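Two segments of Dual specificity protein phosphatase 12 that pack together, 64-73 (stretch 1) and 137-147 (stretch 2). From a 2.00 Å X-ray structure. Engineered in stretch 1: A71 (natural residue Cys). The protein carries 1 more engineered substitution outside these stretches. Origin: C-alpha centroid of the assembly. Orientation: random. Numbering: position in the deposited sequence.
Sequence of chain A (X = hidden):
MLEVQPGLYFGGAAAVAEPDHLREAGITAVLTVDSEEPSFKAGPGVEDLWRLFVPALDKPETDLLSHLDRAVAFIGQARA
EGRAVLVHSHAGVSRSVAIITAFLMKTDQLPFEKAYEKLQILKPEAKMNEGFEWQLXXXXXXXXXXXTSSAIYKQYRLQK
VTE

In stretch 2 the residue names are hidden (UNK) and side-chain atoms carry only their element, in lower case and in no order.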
ATOM      1  N   LEU A  64       3.740  -5.420  -7.761  1.00 18.82           N
ATOM      2  CA  LEU A  64       2.827  -5.066  -6.684  1.00 23.80           C
ATOM      3  C   LEU A  64       1.384  -5.132  -7.164  1.00 20.96           C
ATOM      4  O   LEU A  64       0.462  -5.432  -6.386  1.00 18.82           O
ATOM      5  CB  LEU A  64       3.110  -3.653  -6.186  1.00 26.57           C
ATOM      6  CG  LEU A  64       3.986  -3.428  -4.958  1.00 30.77           C
ATOM      7  CD1 LEU A  64       3.707  -2.039  -4.447  1.00 26.37           C
ATOM      8  CD2 LEU A  64       3.725  -4.459  -3.875  1.00 25.82           C
ATOM      9  N   LEU A  65       1.189  -4.832  -8.445  1.00 19.11           N
ATOM     10  CA  LEU A  65      -0.154  -4.744  -9.041  1.00 17.02           C
ATOM     11  C   LEU A  65      -1.050  -5.935  -8.700  1.00 16.75           C
ATOM     12  O   LEU A  65      -2.214  -5.757  -8.348  1.00 18.12           O
ATOM     13  CB  LEU A  65      -0.054  -4.585 -10.568  1.00 15.48           C
ATOM     14  CG  LEU A  65      -1.371  -4.544 -11.358  1.00 17.29           C
ATOM     15  CD1 LEU A  65      -2.287  -3.431 -10.845  1.00 14.95           C
ATOM     16  CD2 LEU A  65      -1.080  -4.310 -12.848  1.00 17.55           C
ATOM     17  N   SER A  66      -0.496  -7.142  -8.796  1.00 15.39           N
ATOM     18  CA  SER A  66      -1.253  -8.368  -8.586  1.00 17.69           C
ATOM     19  C   SER A  66      -1.739  -8.516  -7.144  1.00 19.36           C
ATOM     20  O   SER A  66      -2.700  -9.234  -6.888  1.00 16.32           O
ATOM     21  CB  SER A  66      -0.408  -9.586  -8.990  1.00 22.22           C
ATOM     22  OG  SER A  66      -0.129  -9.559 -10.390  1.00 25.99           O
ATOM     23  N   HIS A  67      -1.083  -7.821  -6.214  1.00 18.10           N
ATOM     24  CA  HIS A  67      -1.432  -7.885  -4.784  1.00 17.47           C
ATOM     25  C   HIS A  67      -2.304  -6.739  -4.269  1.00 18.67           C
ATOM     26  O   HIS A  67      -2.683  -6.726  -3.090  1.00 15.17           O
ATOM     27  CB  HIS A  67      -0.153  -7.946  -3.940  1.00 15.07           C
ATOM     28  CG  HIS A  67       0.734  -9.086  -4.298  1.00 23.00           C
ATOM     29  ND1 HIS A  67       1.694  -8.997  -5.283  1.00 36.45           N
ATOM     30  CD2 HIS A  67       0.773 -10.362  -3.850  1.00 24.31           C
ATOM     31  CE1 HIS A  67       2.311 -10.159  -5.396  1.00 32.58           C
ATOM     32  NE2 HIS A  67       1.771 -11.005  -4.539  1.00 33.94           N
ATOM     33  N   LEU A  68      -2.627  -5.780  -5.135  1.00 16.25           N
ATOM     34  CA  LEU A  68      -3.285  -4.556  -4.693  1.00 15.80           C
ATOM     35  C   LEU A  68      -4.699  -4.758  -4.150  1.00 18.26           C
ATOM     36  O   LEU A  68      -5.063  -4.134  -3.166  1.00 19.67           O
ATOM     37  CB  LEU A  68      -3.294  -3.476  -5.798  1.00 13.69           C
ATOM     38  CG  LEU A  68      -1.938  -2.884  -6.194  1.00 16.47           C
ATOM     39  CD1 LEU A  68      -2.088  -1.847  -7.346  1.00 17.50           C
ATOM     40  CD2 LEU A  68      -1.226  -2.291  -4.970  1.00 19.07           C
ATOM     41  N   ASP A  69      -5.510  -5.590  -4.797  1.00 15.54           N
ATOM     42  CA  ASP A  69      -6.847  -5.834  -4.275  1.00 15.44           C
ATOM     43  C   ASP A  69      -6.813  -6.506  -2.889  1.00 16.33           C
ATOM     44  O   ASP A  69      -7.595  -6.143  -2.030  1.00 14.99           O
ATOM     45  CB  ASP A  69      -7.703  -6.637  -5.249  1.00 22.09           C
ATOM     46  CG  ASP A  69      -8.278  -5.772  -6.388  1.00 23.03           C
ATOM     47  OD1 ASP A  69      -8.734  -6.347  -7.387  1.00 27.49           O
ATOM     48  OD2 ASP A  69      -8.276  -4.530  -6.290  1.00 19.76           O
ATOM     49  N   ARG A  70      -5.893  -7.452  -2.678  1.00 14.47           N
ATOM     50  CA  ARG A  70      -5.720  -8.097  -1.361  1.00 17.39           C
ATOM     51  C   ARG A  70      -5.295  -7.076  -0.302  1.00 20.75           C
ATOM     52  O   ARG A  70      -5.812  -7.046   0.820  1.00 15.42           O
ATOM     53  CB  ARG A  70      -4.635  -9.176  -1.436  1.00 17.46           C
ATOM     54  CG  ARG A  70      -5.010 -10.477  -2.161  1.00 19.84           C
ATOM     55  CD  ARG A  70      -3.713 -11.286  -2.462  1.00 23.60           C
ATOM     56  NE  ARG A  70      -3.996 -12.660  -2.856  1.00 32.30           N
ATOM     57  CZ  ARG A  70      -3.091 -13.640  -2.943  1.00 41.32           C
ATOM     58  NH1 ARG A  70      -1.803 -13.424  -2.668  1.00 39.90           N
ATOM     59  NH2 ARG A  70      -3.481 -14.855  -3.312  1.00 33.05           N
ATOM     60  N   ALA A  71      -4.341  -6.235  -0.662  1.00 15.75           N
ATOM     61  CA  ALA A  71      -3.825  -5.244   0.265  1.00 15.03           C
ATOM     62  C   ALA A  71      -4.922  -4.253   0.618  1.00 13.30           C
ATOM     63  O   ALA A  71      -5.143  -3.951   1.794  1.00 16.86           O
ATOM     64  CB  ALA A  71      -2.641  -4.511  -0.368  1.00 14.92           C
ATOM     65  N   VAL A  72      -5.595  -3.729  -0.405  1.00 16.73           N
ATOM     66  CA  VAL A  72      -6.666  -2.755  -0.195  1.00 16.30           C
ATOM     67  C   VAL A  72      -7.832  -3.357   0.617  1.00 20.01           C
ATOM     68  O   VAL A  72      -8.418  -2.680   1.471  1.00 18.90           O
ATOM     69  CB  VAL A  72      -7.174  -2.163  -1.522  1.00 17.58           C
ATOM     70  CG1 VAL A  72      -8.461  -1.342  -1.287  1.00 16.17           C
ATOM     71  CG2 VAL A  72      -6.047  -1.305  -2.187  1.00 13.73           C
ATOM     72  N   ALA A  73      -8.149  -4.622   0.353  1.00 15.30           N
ATOM     73  CA  ALA A  73      -9.199  -5.330   1.098  1.00 17.23           C
ATOM     74  C   ALA A  73      -8.836  -5.484   2.585  1.00 14.15           C
ATOM     75  O   ALA A  73      -9.703  -5.372   3.463  1.00 16.96           O
ATOM     76  CB  ALA A  73      -9.474  -6.699   0.470  1.00 18.60           C
ATOM     77  N   UNK A 137      -1.266   3.127 -12.632  1.00 22.26           N
ATOM     78  CA  UNK A 137      -1.979   3.611 -13.812  1.00 21.97           C
ATOM     79  C   UNK A 137      -2.770   2.473 -14.443  1.00 22.22           C
ATOM     80  O   UNK A 137      -3.918   2.656 -14.849  1.00 18.67           O
ATOM     81  c   UNK A 137       0.984   7.560 -14.640  1.00 44.47           C
ATOM     82  c   UNK A 137      -1.002   4.260 -14.813  1.00 23.64           C
ATOM     83  n   UNK A 137       2.265   8.005 -15.245  1.00 51.41           N
ATOM     84  c   UNK A 137       0.468   6.277 -15.260  1.00 37.23           C
ATOM     85  c   UNK A 137      -0.493   5.592 -14.295  1.00 30.89           C
ATOM     86  N   UNK A 138      -2.170   1.281 -14.479  1.00 17.65           N
ATOM     87  CA  UNK A 138      -2.869   0.100 -14.977  1.00 22.78           C
ATOM     88  C   UNK A 138      -4.064  -0.246 -14.097  1.00 19.94           C
ATOM     89  O   UNK A 138      -5.124  -0.591 -14.598  1.00 21.23           O
ATOM     90  c   UNK A 138      -0.709  -0.935 -15.954  1.00 27.55           C
ATOM     91  c   UNK A 138      -1.931  -1.102 -15.043  1.00 19.56           C
ATOM     92  c   UNK A 138      -1.085  -0.337 -17.309  1.00 28.95           C
ATOM     93  c   UNK A 138      -0.043  -2.263 -16.131  1.00 22.00           C
ATOM     94  N   UNK A 139      -3.866  -0.172 -12.783  1.00 21.50           N
ATOM     95  CA  UNK A 139      -4.928  -0.375 -11.796  1.00 20.39           C
ATOM     96  C   UNK A 139      -6.135   0.531 -12.071  1.00 20.62           C
ATOM     97  O   UNK A 139      -7.263   0.060 -12.112  1.00 17.52           O
ATOM     98  c   UNK A 139      -5.534  -1.973  -9.136  1.00 17.53           C
ATOM     99  c   UNK A 139      -6.500  -1.619  -6.963  1.00 25.23           C
ATOM    100  c   UNK A 139      -6.134  -0.287  -7.013  1.00 21.34           C
ATOM    101  c   UNK A 139      -6.214  -2.470  -8.023  1.00 21.35           C
ATOM    102  c   UNK A 139      -5.157  -0.633  -9.212  1.00 17.40           C
ATOM    103  c   UNK A 139      -4.366  -0.098 -10.401  1.00 18.33           C
ATOM    104  c   UNK A 139      -5.448   0.195  -8.131  1.00 17.86           C
ATOM    105  o   UNK A 139      -7.167  -2.102  -5.863  1.00 26.41           O
ATOM    106  N   UNK A 140      -5.893   1.825 -12.262  1.00 22.65           N
ATOM    107  CA  UNK A 140      -6.948   2.767 -12.646  1.00 26.97           C
ATOM    108  C   UNK A 140      -7.586   2.364 -13.986  1.00 30.48           C
ATOM    109  O   UNK A 140      -8.814   2.266 -14.107  1.00 25.15           O
ATOM    110  c   UNK A 140      -6.744   6.628 -13.363  1.00 34.37           C
ATOM    111  n   UNK A 140      -7.351   7.497 -14.173  1.00 30.76           N
ATOM    112  c   UNK A 140      -7.373   5.248 -13.252  1.00 28.21           C
ATOM    113  c   UNK A 140      -6.380   4.190 -12.744  1.00 27.98           C
ATOM    114  o   UNK A 140      -5.724   6.910 -12.730  1.00 29.37           O
ATOM    115  N   UNK A 141      -6.748   2.121 -14.986  1.00 26.37           N
ATOM    116  CA  UNK A 141      -7.241   1.753 -16.311  1.00 30.57           C
ATOM    117  C   UNK A 141      -8.123   0.501 -16.271  1.00 29.13           C
ATOM    118  O   UNK A 141      -9.019   0.351 -17.092  1.00 30.34           O
ATOM    119  c   UNK A 141      -6.076   1.563 -17.289  1.00 28.37           C
ATOM    120  N   UNK A 142      -7.873  -0.389 -15.313  1.00 25.94           N
ATOM    121  CA  UNK A 142      -8.708  -1.584 -15.134  1.00 26.16           C
ATOM    122  C   UNK A 142      -9.979  -1.326 -14.303  1.00 27.54           C
ATOM    123  O   UNK A 142     -10.786  -2.227 -14.083  1.00 25.81           O
ATOM    124  c   UNK A 142      -5.012  -3.976 -13.463  1.00 24.58           C
ATOM    125  c   UNK A 142      -6.846  -3.362 -15.450  1.00 21.33           C
ATOM    126  c   UNK A 142      -7.890  -2.727 -14.512  1.00 24.87           C
ATOM    127  s   UNK A 142      -5.996  -4.799 -14.708  1.00 25.78           S
ATOM    128  N   UNK A 143     -10.160  -0.100 -13.839  1.00 26.28           N
ATOM    129  CA  UNK A 143     -11.340   0.221 -13.059  1.00 23.08           C
ATOM    130  C   UNK A 143     -11.105   0.098 -11.569  1.00 24.20           C
ATOM    131  O   UNK A 143     -12.033  -0.187 -10.809  1.00 22.43           O
ATOM    132  N   UNK A 144      -9.864   0.340 -11.151  1.00 28.29           N
ATOM    133  CA  UNK A 144      -9.449   0.220  -9.748  1.00 26.14           C
ATOM    134  C   UNK A 144      -9.678  -1.192  -9.245  1.00 27.93           C
ATOM    135  O   UNK A 144     -10.221  -1.401  -8.164  1.00 28.93           O
ATOM    136  c   UNK A 144      -9.924   5.255 -10.367  1.00 31.87           C
ATOM    137  c   UNK A 144      -8.805   4.649  -9.825  1.00 28.94           C
ATOM    138  c   UNK A 144      -8.890   3.349  -9.332  1.00 27.75           C
ATOM    139  c   UNK A 144     -10.083   2.652  -9.378  1.00 27.13           C
ATOM    140  c   UNK A 144     -11.119   4.577 -10.424  1.00 29.96           C
ATOM    141  c   UNK A 144     -10.170   1.242  -8.855  1.00 24.19           C
ATOM    142  c   UNK A 144     -11.196   3.290  -9.927  1.00 26.14           C
ATOM    143  o   UNK A 144      -9.835   6.540 -10.853  1.00 32.78           O
ATOM    144  N   UNK A 145      -9.258  -2.154 -10.051  1.00 19.30           N
ATOM    145  CA  UNK A 145      -9.399  -3.573  -9.750  1.00 23.13           C
ATOM    146  C   UNK A 145      -8.230  -4.292 -10.391  1.00 25.84           C
ATOM    147  O   UNK A 145      -7.651  -3.777 -11.343  1.00 24.50           O
ATOM    148  o   UNK A 145     -12.815  -5.368 -11.336  1.00 53.10           O
ATOM    149  c   UNK A 145     -12.901  -5.180 -10.099  1.00 60.70           C
ATOM    150  c   UNK A 145     -10.668  -4.109 -10.392  1.00 31.14           C
ATOM    151  o   UNK A 145     -13.877  -5.544  -9.404  1.00 67.91           O
ATOM    152  c   UNK A 145     -11.750  -4.474  -9.416  1.00 50.39           C
ATOM    153  N   UNK A 146      -7.877  -5.472  -9.882  1.00 19.22           N
ATOM    154  CA  UNK A 146      -6.933  -6.336 -10.577  1.00 23.77           C
ATOM    155  C   UNK A 146      -7.782  -7.330 -11.355  1.00 30.30           C
ATOM    156  O   UNK A 146      -8.150  -8.381 -10.838  1.00 34.93           O
ATOM    157  c   UNK A 146      -5.304  -6.177  -8.619  1.00 25.26           C
ATOM    158  c   UNK A 146      -4.990  -7.928 -10.396  1.00 32.17           C
ATOM    159  c   UNK A 146      -6.007  -7.117  -9.612  1.00 31.29           C
ATOM    160  N   UNK A 147      -8.124  -6.980 -12.589  1.00 27.48           N
ATOM    161  CA  UNK A 147      -8.974  -7.828 -13.419  1.00 23.19           C
ATOM    162  C   UNK A 147      -8.112  -8.808 -14.216  1.00 26.85           C
ATOM    163  O   UNK A 147      -7.558  -8.453 -15.256  1.00 27.79           O
ATOM    164  c   UNK A 147      -9.812  -6.929 -14.339  1.00 30.38           C
ATOM    165  o   UNK A 147     -11.402  -7.036 -16.088  1.00 41.66           O
ATOM    166  c   UNK A 147     -10.698  -7.705 -15.303  1.00 33.57           C
ATOM    167  o   UNK A 147     -10.699  -8.956 -15.296  1.00 34.19           O
TER

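Position 137 carries four side-chain carbons in an unbranched row ending in a nitrogen, and it lies out of reach of stretch 1; this is lysine, K137. Position 138 has four carbons forked at the second, and its CB lies 4.0 Å from L65 CD2. A fork one carbon beyond CB identifies L138.

At position 139 one carbon leads to a six-carbon ring bearing an oxygen. L68 CD1 sits over one ring face, 3.9 Å from the centroid and 15° off the normal, which is CH-pi geometry. The ring oxygen is 2.7 Å from D69 OD2, near the ring plane. The residue is Y139, and its OH donates the hydrogen bond to D69 OD2. L65 CD1 adds a 3.9 Å contact with Y139 CD1.

Position 140 has three carbons, the third carrying one oxygen and one nitrogen, a terminal amide on a chain long enough for Q140; it does not touch stretch 1. Position 141 has a single side-chain carbon, hence A141, likewise out of reach. Position 142 shows two carbons, a sulfur and a last carbon in an unbranched thioether. This is M142, whose CE approaches L65 CD1 to 3.8 Å.

Position 143 has no side-chain atoms. Its phi of 94° is positive, and a CB would be jammed against the carbonyl oxygen of M142, so the backbone itself calls for glycine. G143 ends the helix in a Schellman motif, with G143 N bonded to Q140 O (2.7 Å) and the backbone N of position 144 to Y139 O (2.8 Å).

Position 144 again has one carbon and a six-carbon ring bearing an oxygen, but the ring leads away from stretch 1: Y144. Position 145 has three carbons, the third carrying two oxygens, a carboxylate that marks E145; its CG is 4.1 Å from D69 OD1.

Position 146 has one carbon carrying two others, the beta-branched pattern of V146. Its CG2 lies 3.1 Å from L65 O and its CG1 4.2 Å from S66 CA. Position 147 has two carbons, the second carrying two oxygens: D147, pointing away from stretch 1.

The contact buries 429 Å² and turns on D69. Its OD1 accepts the V146 backbone N at 2.8 Å with a nearly straight angle of 172°, while OD2 accepts Y139 OH, so one carboxylate ties the last full helical turn to the chain beyond it. Around this polar pair, L65 and L68 supply apolar packing against L138, Y139, M142 and V146.

Stretch 2 137-147: KLYQAMGYEVD
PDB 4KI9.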